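Local coordinates for protein putative peptidase (Clostridium acetobutylicum, PDB 3K9T) that probably takes part in the biosynthesis of modified polysaccharides, binding one zinc ion per subunit in an aminopeptidase-like domain that is not expected to cleave peptides, at residues F27-G35 / F89-Y99; I119-Y128 / F321-D329. All coordinates share one frame; numbering follows the deposited sequence.

Contact 1: residues F27-G35 / F89-Y99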
loop_
_atom_site.group_PDB
_atom_site.type_symbol
_atom_site.label_atom_id
_atom_site.label_comp_id
_atom_site.label_asym_id
_atom_site.label_seq_id
_atom_site.Cartn_x
_atom_site.Cartn_y
_atom_site.Cartn_z
ATOM N N PHE A 27 34.643 -30.512 -7.854
ATOM C CA PHE A 27 33.588 -31.425 -7.374
ATOM C C PHE A 27 34.057 -32.554 -6.453
ATOM O O PHE A 27 33.492 -32.735 -5.378
ATOM C CB PHE A 27 32.802 -31.968 -8.571
ATOM C CG PHE A 27 31.686 -32.881 -8.210
ATOM C CD1 PHE A 27 30.545 -32.389 -7.613
ATOM C CD2 PHE A 27 31.792 -34.246 -8.441
ATOM C CE1 PHE A 27 29.514 -33.252 -7.265
ATOM C CE2 PHE A 27 30.774 -35.096 -8.123
ATOM C CZ PHE A 27 29.627 -34.605 -7.534
ATOM N N PRO A 28 35.110 -33.295 -6.844
ATOM C CA PRO A 28 35.572 -34.454 -6.098
ATOM C C PRO A 28 36.163 -34.215 -4.721
ATOM O O PRO A 28 36.253 -35.163 -3.939
ATOM C CB PRO A 28 36.686 -34.999 -6.982
ATOM C CG PRO A 28 36.481 -34.417 -8.268
ATOM C CD PRO A 28 35.973 -33.071 -8.009
ATOM N N ILE A 29 36.578 -32.986 -4.445
ATOM C CA ILE A 29 37.280 -32.653 -3.226
ATOM C C ILE A 29 36.322 -32.648 -2.040
ATOM O O ILE A 29 35.219 -32.109 -2.125
ATOM C CB ILE A 29 37.981 -31.259 -3.372
ATOM C CG1 ILE A 29 39.126 -31.328 -4.381
ATOM C CG2 ILE A 29 38.484 -30.764 -2.041
ATOM C CD1 ILE A 29 39.469 -29.986 -5.024
ATOM N N CYS A 30 36.776 -33.227 -0.934
ATOM C CA CYS A 30 36.012 -33.319 0.286
ATOM C C CYS A 30 36.188 -32.091 1.208
ATOM O O CYS A 30 37.004 -32.080 2.138
ATOM C CB CYS A 30 36.410 -34.575 1.027
ATOM S SG CYS A 30 35.308 -34.954 2.410
ATOM N N ARG A 31 35.409 -31.047 0.944
ATOM C CA ARG A 31 35.348 -29.901 1.844
ATOM C C ARG A 31 34.550 -30.211 3.122
ATOM O O ARG A 31 33.711 -31.077 3.167
ATOM C CB ARG A 31 34.687 -28.723 1.135
ATOM C CG ARG A 31 35.513 -28.101 0.046
ATOM C CD ARG A 31 34.678 -27.363 -0.984
ATOM N NE ARG A 31 33.946 -28.317 -1.824
ATOM C CZ ARG A 31 34.418 -28.859 -2.936
ATOM N NH1 ARG A 31 35.630 -28.535 -3.396
ATOM N NH2 ARG A 31 33.681 -29.734 -3.596
ATOM N N SER A 32 34.850 -29.473 4.163
ATOM C CA SER A 32 34.048 -29.426 5.376
ATOM C C SER A 32 34.245 -27.972 5.886
ATOM O O SER A 32 34.769 -27.122 5.145
ATOM C CB SER A 32 34.517 -30.477 6.391
ATOM O OG SER A 32 33.715 -30.471 7.563
ATOM N N ILE A 33 33.855 -27.681 7.126
ATOM C CA ILE A 33 34.061 -26.337 7.672
ATOM C C ILE A 33 35.536 -26.012 7.946
ATOM O O ILE A 33 35.883 -24.869 8.178
ATOM C CB ILE A 33 33.212 -26.056 8.907
ATOM C CG1 ILE A 33 33.422 -27.088 10.004
ATOM C CG2 ILE A 33 31.737 -26.012 8.521
ATOM C CD1 ILE A 33 32.845 -26.566 11.361
ATOM N N THR A 34 36.375 -27.043 7.971
ATOM C CA THR A 34 37.808 -26.914 8.131
ATOM C C THR A 34 38.427 -28.005 7.268
ATOM O O THR A 34 37.708 -28.816 6.706
ATOM C CB THR A 34 38.273 -27.098 9.607
ATOM O OG1 THR A 34 38.037 -28.452 10.027
ATOM C CG2 THR A 34 37.563 -26.122 10.529
ATOM N N GLY A 35 39.745 -27.998 7.122
ATOM C CA GLY A 35 40.438 -29.136 6.519
ATOM C C GLY A 35 41.197 -28.923 5.227
ATOM O O GLY A 35 41.095 -27.865 4.584
ATOM N N PHE A 89 33.983 -44.311 0.344
ATOM C CA PHE A 89 34.230 -42.889 0.330
ATOM C C PHE A 89 34.840 -42.409 -0.972
ATOM O O PHE A 89 34.508 -41.340 -1.441
ATOM C CB PHE A 89 35.198 -42.580 1.471
ATOM C CG PHE A 89 35.634 -41.141 1.546
ATOM C CD1 PHE A 89 34.790 -40.174 2.044
ATOM C CD2 PHE A 89 36.900 -40.768 1.144
ATOM C CE1 PHE A 89 35.206 -38.856 2.150
ATOM C CE2 PHE A 89 37.319 -39.446 1.258
ATOM C CZ PHE A 89 36.472 -38.496 1.771
ATOM N N LYS A 90 35.762 -43.191 -1.518
ATOM C CA LYS A 90 36.401 -42.877 -2.785
ATOM C C LYS A 90 35.402 -42.784 -3.937
ATOM O O LYS A 90 35.684 -42.137 -4.919
ATOM C CB LYS A 90 37.497 -43.908 -3.108
ATOM C CG LYS A 90 38.657 -43.888 -2.113
ATOM C CD LYS A 90 39.738 -44.937 -2.427
ATOM N N GLU A 91 34.243 -43.432 -3.840
ATOM C CA GLU A 91 33.212 -43.300 -4.875
ATOM C C GLU A 91 32.370 -42.026 -4.726
ATOM O O GLU A 91 31.922 -41.460 -5.721
ATOM C CB GLU A 91 32.274 -44.493 -4.866
ATOM C CG GLU A 91 32.928 -45.815 -5.240
ATOM C CD GLU A 91 31.913 -46.960 -5.313
ATOM O OE1 GLU A 91 30.686 -46.689 -5.125
ATOM O OE2 GLU A 91 32.354 -48.113 -5.572
ATOM N N ASN A 92 32.110 -41.612 -3.492
ATOM C CA ASN A 92 31.335 -40.404 -3.229
ATOM C C ASN A 92 31.635 -39.939 -1.804
ATOM O O ASN A 92 31.469 -40.710 -0.873
ATOM C CB ASN A 92 29.837 -40.674 -3.421
ATOM C CG ASN A 92 29.038 -39.397 -3.663
ATOM O OD1 ASN A 92 29.273 -38.358 -3.031
ATOM N ND2 ASN A 92 28.095 -39.463 -4.600
ATOM N N ASN A 93 32.087 -38.698 -1.620
ATOM C CA ASN A 93 32.443 -38.262 -0.258
ATOM C C ASN A 93 31.195 -37.962 0.601
ATOM O O ASN A 93 31.291 -37.700 1.806
ATOM C CB ASN A 93 33.507 -37.149 -0.244
ATOM C CG ASN A 93 33.084 -35.902 -1.005
ATOM O OD1 ASN A 93 31.903 -35.506 -0.988
ATOM N ND2 ASN A 93 34.061 -35.244 -1.650
ATOM N N LEU A 94 30.023 -38.031 -0.027
ATOM C CA LEU A 94 28.775 -37.881 0.714
ATOM C C LEU A 94 28.478 -39.143 1.566
ATOM O O LEU A 94 27.682 -39.074 2.510
ATOM C CB LEU A 94 27.613 -37.523 -0.217
ATOM C CG LEU A 94 27.624 -36.196 -1.008
ATOM C CD1 LEU A 94 26.244 -35.990 -1.689
ATOM C CD2 LEU A 94 27.974 -34.967 -0.143
ATOM N N HIS A 95 29.149 -40.264 1.249
ATOM C CA HIS A 95 29.069 -41.502 2.041
ATOM C C HIS A 95 29.530 -41.371 3.510
ATOM O O HIS A 95 29.201 -42.241 4.304
ATOM C CB HIS A 95 29.864 -42.656 1.408
ATOM C CG HIS A 95 29.237 -43.237 0.185
ATOM N ND1 HIS A 95 27.949 -43.721 0.170
ATOM C CD2 HIS A 95 29.726 -43.438 -1.062
ATOM C CE1 HIS A 95 27.658 -44.163 -1.043
ATOM N NE2 HIS A 95 28.725 -44.022 -1.808
ATOM N N VAL A 96 30.299 -40.338 3.866
ATOM C CA VAL A 96 30.743 -40.146 5.247
ATOM C C VAL A 96 30.139 -38.871 5.814
ATOM O O VAL A 96 30.122 -37.836 5.150
ATOM C CB VAL A 96 32.294 -40.055 5.389
ATOM C CG1 VAL A 96 32.688 -39.730 6.836
ATOM C CG2 VAL A 96 32.932 -41.351 4.989
HETATM N N MSE A 97 29.645 -38.974 7.048
HETATM C CA MSE A 97 29.101 -37.844 7.783
HETATM C C MSE A 97 30.267 -36.900 8.129
HETATM O O MSE A 97 31.268 -37.314 8.720
HETATM C CB MSE A 97 28.382 -38.349 9.028
HETATM C CG MSE A 97 27.775 -37.262 9.926
HETATM SE SE MSE A 97 27.247 -38.029 11.637
HETATM C CE MSE A 97 25.650 -38.966 11.005
ATOM N N SER A 98 30.143 -35.636 7.729
ATOM C CA SER A 98 31.235 -34.688 7.874
ATOM C C SER A 98 31.545 -34.537 9.352
ATOM O O SER A 98 30.637 -34.426 10.160
ATOM C CB SER A 98 30.880 -33.337 7.251
ATOM O OG SER A 98 32.029 -32.531 7.049
ATOM N N TYR A 99 32.834 -34.514 9.666
ATOM C CA TYR A 99 33.364 -34.452 11.024
ATOM C C TYR A 99 33.297 -35.803 11.741
ATOM O O TYR A 99 33.428 -35.847 12.966
ATOM C CB TYR A 99 32.766 -33.287 11.861
ATOM C CG TYR A 99 33.629 -32.030 11.863
ATOM C CD1 TYR A 99 33.947 -31.377 10.668
ATOM C CD2 TYR A 99 34.138 -31.501 13.043
ATOM C CE1 TYR A 99 34.730 -30.226 10.649
ATOM C CE2 TYR A 99 34.962 -30.336 13.025
ATOM C CZ TYR A 99 35.255 -29.713 11.824
ATOM O OH TYR A 99 36.031 -28.563 11.776
HETATM O O HOH W 1 36.682 -36.657 -1.626
HETATM O O HOH W 2 32.868 -33.243 4.666
#

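Contact 2: residues I119-Y128 / F321-D329. With ZN (zinc ion), chain B.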
loop_
_atom_site.group_PDB
_atom_site.type_symbol
_atom_site.label_atom_id
_atom_site.label_comp_id
_atom_site.label_asym_id
_atom_site.label_seq_id
_atom_site.Cartn_x
_atom_site.Cartn_y
_atom_site.Cartn_z
ATOM N N ILE A 119 17.627 -42.370 2.318
ATOM C CA ILE A 119 16.449 -41.510 2.037
ATOM C C ILE A 119 15.404 -42.454 1.431
ATOM O O ILE A 119 15.400 -42.730 0.214
ATOM C CB ILE A 119 16.759 -40.306 1.119
ATOM C CG1 ILE A 119 17.862 -39.427 1.727
ATOM C CG2 ILE A 119 15.518 -39.464 0.899
ATOM C CD1 ILE A 119 18.572 -38.542 0.705
ATOM N N PRO A 120 14.543 -43.003 2.304
ATOM C CA PRO A 120 13.544 -44.000 1.894
ATOM C C PRO A 120 12.653 -43.542 0.750
ATOM O O PRO A 120 12.253 -44.366 -0.097
ATOM C CB PRO A 120 12.723 -44.207 3.170
ATOM C CG PRO A 120 13.655 -43.906 4.267
ATOM C CD PRO A 120 14.575 -42.829 3.770
ATOM N N GLY A 121 12.336 -42.256 0.735
ATOM C CA GLY A 121 11.511 -41.662 -0.295
ATOM C C GLY A 121 12.179 -41.464 -1.649
ATOM O O GLY A 121 11.502 -41.149 -2.628
ATOM N N ASN A 122 13.505 -41.601 -1.711
ATOM C CA ASN A 122 14.267 -41.418 -2.961
ATOM C C ASN A 122 15.353 -42.445 -2.904
ATOM O O ASN A 122 16.496 -42.152 -2.561
ATOM C CB ASN A 122 14.855 -40.013 -3.075
ATOM C CG ASN A 122 13.782 -38.940 -3.232
ATOM O OD1 ASN A 122 13.431 -38.547 -4.347
ATOM N ND2 ASN A 122 13.246 -38.479 -2.113
ATOM N N LYS A 123 14.967 -43.658 -3.253
ATOM C CA LYS A 123 15.761 -44.842 -2.969
ATOM C C LYS A 123 17.122 -44.916 -3.637
ATOM O O LYS A 123 17.896 -45.830 -3.392
ATOM C CB LYS A 123 14.923 -46.097 -3.269
ATOM C CG LYS A 123 13.660 -46.218 -2.385
ATOM C CD LYS A 123 13.221 -47.667 -2.232
ATOM C CE LYS A 123 12.655 -48.195 -3.525
ATOM N NZ LYS A 123 12.944 -49.635 -3.717
ATOM N N ASP A 124 17.410 -43.909 -4.439
ATOM C CA ASP A 124 18.635 -43.795 -5.201
ATOM C C ASP A 124 19.546 -42.624 -4.743
ATOM O O ASP A 124 20.537 -42.329 -5.402
ATOM C CB ASP A 124 18.234 -43.560 -6.651
ATOM C CG ASP A 124 17.242 -42.328 -6.825
ATOM O OD1 ASP A 124 16.376 -42.026 -5.930
ATOM O OD2 ASP A 124 17.322 -41.676 -7.906
ATOM N N ARG A 125 19.217 -41.955 -3.640
ATOM C CA ARG A 125 19.993 -40.790 -3.219
ATOM C C ARG A 125 20.835 -41.063 -2.011
ATOM O O ARG A 125 20.447 -41.824 -1.145
ATOM C CB ARG A 125 19.057 -39.607 -2.939
ATOM C CG ARG A 125 18.375 -39.108 -4.221
ATOM C CD ARG A 125 17.534 -37.920 -3.988
ATOM N NE ARG A 125 16.765 -37.531 -5.177
ATOM C CZ ARG A 125 15.845 -36.566 -5.180
ATOM N NH1 ARG A 125 15.598 -35.892 -4.068
ATOM N NH2 ARG A 125 15.169 -36.264 -6.290
ATOM N N ILE A 126 22.015 -40.447 -1.968
ATOM C CA ILE A 126 22.874 -40.526 -0.795
ATOM C C ILE A 126 22.612 -39.252 0.014
ATOM O O ILE A 126 22.731 -38.148 -0.487
ATOM C CB ILE A 126 24.359 -40.662 -1.162
ATOM C CG1 ILE A 126 24.578 -41.865 -2.095
ATOM C CG2 ILE A 126 25.223 -40.803 0.121
ATOM C CD1 ILE A 126 25.963 -41.873 -2.822
ATOM N N PRO A 127 22.204 -39.398 1.266
ATOM C CA PRO A 127 22.034 -38.172 2.019
ATOM C C PRO A 127 23.364 -37.570 2.503
ATOM O O PRO A 127 24.278 -38.309 2.850
ATOM C CB PRO A 127 21.168 -38.601 3.208
ATOM C CG PRO A 127 21.393 -40.056 3.367
ATOM C CD PRO A 127 21.815 -40.596 2.025
ATOM N N TYR A 128 23.434 -36.240 2.507
ATOM C CA TYR A 128 24.552 -35.478 3.085
ATOM C C TYR A 128 24.279 -35.153 4.546
ATOM O O TYR A 128 23.300 -34.508 4.873
ATOM C CB TYR A 128 24.788 -34.187 2.281
ATOM C CG TYR A 128 25.718 -33.160 2.906
ATOM C CD1 TYR A 128 27.039 -33.470 3.242
ATOM C CD2 TYR A 128 25.278 -31.872 3.110
ATOM C CE1 TYR A 128 27.878 -32.511 3.820
ATOM C CE2 TYR A 128 26.101 -30.899 3.680
ATOM C CZ TYR A 128 27.388 -31.224 4.043
ATOM O OH TYR A 128 28.150 -30.206 4.557
ATOM N N PHE A 321 15.496 -26.979 -2.543
ATOM C CA PHE A 321 15.173 -27.630 -3.809
ATOM C C PHE A 321 15.256 -29.167 -3.746
ATOM O O PHE A 321 15.972 -29.770 -2.924
ATOM C CB PHE A 321 16.078 -27.079 -4.921
ATOM C CG PHE A 321 17.558 -27.412 -4.763
ATOM C CD1 PHE A 321 18.075 -28.612 -5.254
ATOM C CD2 PHE A 321 18.430 -26.503 -4.184
ATOM C CE1 PHE A 321 19.407 -28.908 -5.117
ATOM C CE2 PHE A 321 19.768 -26.794 -4.054
ATOM C CZ PHE A 321 20.259 -27.997 -4.529
ATOM N N ASP A 322 14.492 -29.810 -4.615
ATOM C CA ASP A 322 14.440 -31.263 -4.633
ATOM C C ASP A 322 15.792 -31.847 -4.982
ATOM O O ASP A 322 16.325 -31.595 -6.054
ATOM C CB ASP A 322 13.427 -31.766 -5.633
ATOM C CG ASP A 322 13.237 -33.274 -5.559
ATOM O OD1 ASP A 322 13.257 -33.836 -4.439
ATOM O OD2 ASP A 322 13.052 -33.881 -6.629
ATOM N N GLY A 323 16.333 -32.628 -4.057
ATOM C CA GLY A 323 17.637 -33.217 -4.228
ATOM C C GLY A 323 18.726 -32.499 -3.484
ATOM O O GLY A 323 19.850 -32.975 -3.426
ATOM N N TYR A 324 18.406 -31.368 -2.882
ATOM C CA TYR A 324 19.424 -30.637 -2.142
ATOM C C TYR A 324 19.855 -31.490 -0.935
ATOM O O TYR A 324 19.104 -32.338 -0.453
ATOM C CB TYR A 324 18.944 -29.230 -1.773
ATOM C CG TYR A 324 18.639 -28.995 -0.346
ATOM C CD1 TYR A 324 17.543 -29.580 0.239
ATOM C CD2 TYR A 324 19.439 -28.124 0.422
ATOM C CE1 TYR A 324 17.260 -29.372 1.568
ATOM C CE2 TYR A 324 19.158 -27.893 1.753
ATOM C CZ TYR A 324 18.054 -28.532 2.313
ATOM O OH TYR A 324 17.704 -28.348 3.630
ATOM N N HIS A 325 21.100 -31.313 -0.530
ATOM C CA HIS A 325 21.740 -32.119 0.508
ATOM C C HIS A 325 21.722 -33.612 0.192
ATOM O O HIS A 325 21.691 -34.442 1.065
ATOM C CB HIS A 325 21.167 -31.758 1.892
ATOM C CG HIS A 325 21.683 -30.454 2.414
ATOM N ND1 HIS A 325 21.506 -30.045 3.711
ATOM C CD2 HIS A 325 22.408 -29.479 1.811
ATOM C CE1 HIS A 325 22.075 -28.867 3.880
ATOM N NE2 HIS A 325 22.629 -28.503 2.741
ATOM N N THR A 326 21.750 -33.943 -1.086
ATOM C CA THR A 326 21.883 -35.318 -1.516
ATOM C C THR A 326 22.760 -35.391 -2.770
ATOM O O THR A 326 23.078 -34.367 -3.394
ATOM C CB THR A 326 20.524 -35.957 -1.864
ATOM O OG1 THR A 326 20.173 -35.604 -3.207
ATOM C CG2 THR A 326 19.400 -35.546 -0.865
ATOM N N SER A 327 23.133 -36.622 -3.136
ATOM C CA SER A 327 23.956 -36.903 -4.294
ATOM C C SER A 327 23.279 -36.544 -5.621
ATOM O O SER A 327 23.898 -36.592 -6.665
ATOM C CB SER A 327 24.334 -38.383 -4.287
ATOM O OG SER A 327 23.178 -39.224 -4.227
ATOM N N ALA A 328 21.995 -36.205 -5.580
ATOM C CA ALA A 328 21.246 -35.766 -6.755
ATOM C C ALA A 328 21.754 -34.378 -7.207
ATOM O O ALA A 328 21.690 -34.035 -8.383
ATOM C CB ALA A 328 19.749 -35.736 -6.423
ATOM N N ASP A 329 22.247 -33.581 -6.262
ATOM C CA ASP A 329 22.859 -32.296 -6.563
ATOM C C ASP A 329 24.281 -32.527 -7.120
ATOM O O ASP A 329 25.300 -32.185 -6.485
ATOM C CB ASP A 329 22.920 -31.431 -5.300
ATOM C CG ASP A 329 23.382 -29.999 -5.584
ATOM O OD1 ASP A 329 23.537 -29.664 -6.776
ATOM O OD2 ASP A 329 23.584 -29.213 -4.625
HETATM ZN ZN ZN B . 23.667 -26.802 2.244
HETATM O O HOH W 3 22.216 -39.797 -6.737
#

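Contact 1: residues F27-G35 / F89-Y99
Cys30, Ser32 and Thr34 of the loop between helices 12-26 and 36-45 meet Phe89, Asn93, Ser98 and Tyr99 in a largely buried loop-to-loop contact, which joins the aminopeptidase-like region to its insert. The short side chains of Ser32 and Ser98 let their two hydroxyls meet directly. Ser32 OG lies anti to its own N (chi1 -178°) and gives its proton to Ser98 OG at 2.7 Å, with the edge of the Tyr99 ring beside it. Further along, Thr34 OG1 donates to Tyr99 OH, also at 2.7 Å. That phenol passes its own bond to the carbonyl of Lys69, while Thr34 OG1 accepts from Trp71 N. The Ile33 chain crosses the tyrosine at about a right angle, its CG1 3.5 Å from Tyr99 CE1. At the other end Cys30 SG approaches the rim of the Phe89 ring, 5.0 Å from its centroid and 85° off the normal, a sulfur-aromatic contact made edge-on. Asn93 stands next to it with both ends of its amide used: OD1 accepts from Ser192 N, and ND2 reaches a water at 3.0 Å, which donates to Pro28 O. A second water donates to Arg31 O at 2.8 Å and bonds Ser98 OG. Arg31 itself turns from the insert, with NE on the carbonyl of His190, a zinc ligand, and NH2 on that of Pro191. Two largely irregular segments, one with a short 3-10 turn at 93-95, are thus joined by Ser32, Thr34, Asn93, Ser98 and Tyr99, whose bonds run hydroxyl to hydroxyl and through water.

Contact 2: residues I119-Y128 / F321-D329
Ser327 OG accepts from Ile126 N at 2.8 Å along a nearly straight N-H line (167°), and a water 2.7 Å from the same oxygen bonds it as well. This bond sits beside a single antiparallel beta bridge, Pro127 with Thr326, a non-hydrogen-bonded pair flanked by two backbone bonds, which ties the insert to the zinc-bearing loop before helix 336-355 of the aminopeptidase-like fold. Ser327 N returns a bond to Ile126 O, and Tyr128 N donates to His325 O at 2.9 Å. Proline suits the bridge position, since its missing N-H is not used there. Arg125 leaves the backbone with CG anti to its carbonyl carbon (chi1 -67°), then runs extended past Thr326 and Ala328 to form a two-pronged salt bridge with Asp322: NH1 lies 3.1 Å from OD1 and NH2 3.2 Å from OD2. Both acceptors are met from above the carboxylate plane. Gly323, with its positive phi, turns the loop tightly beneath the guanidinium. Thr326 OG1 accepts from Ala328 N, an ST turn, and donates to Gly323 O, so the hydroxyl serves as both acceptor and donor within its own loop. At the far end Tyr128 points its ring edge at one face of the His325 imidazole, a T-shaped pair with planes at 84°, while Tyr324 covers the opposite face. Held between them, the imidazole presents NE2 to the zinc ion at 2.1 Å.

In the fold
Contact 1 and contact 2 are two places where the insert closes on the aminopeptidase-like region, with centres about 15 Å apart. They touch through packing: His95 CE1 lies 3.4 Å from Ile126 CD1, and Leu94 CD1 lies 3.5 Å from Ser327 N, so the short 3-10 turn of 89-99 rests on the bridge of contact 2. Both lie near the zinc site of His190, Asp196 and His325. Contact 2 supplies a ligand directly; contact 1 stands one shell back, the Arg31 and His190 side chains about 6 Å apart and the Ile33 side chain about 10 Å from the zinc, nearest atoms. Tyr128 also meets the His190 ring, bringing the insert to a second ligand.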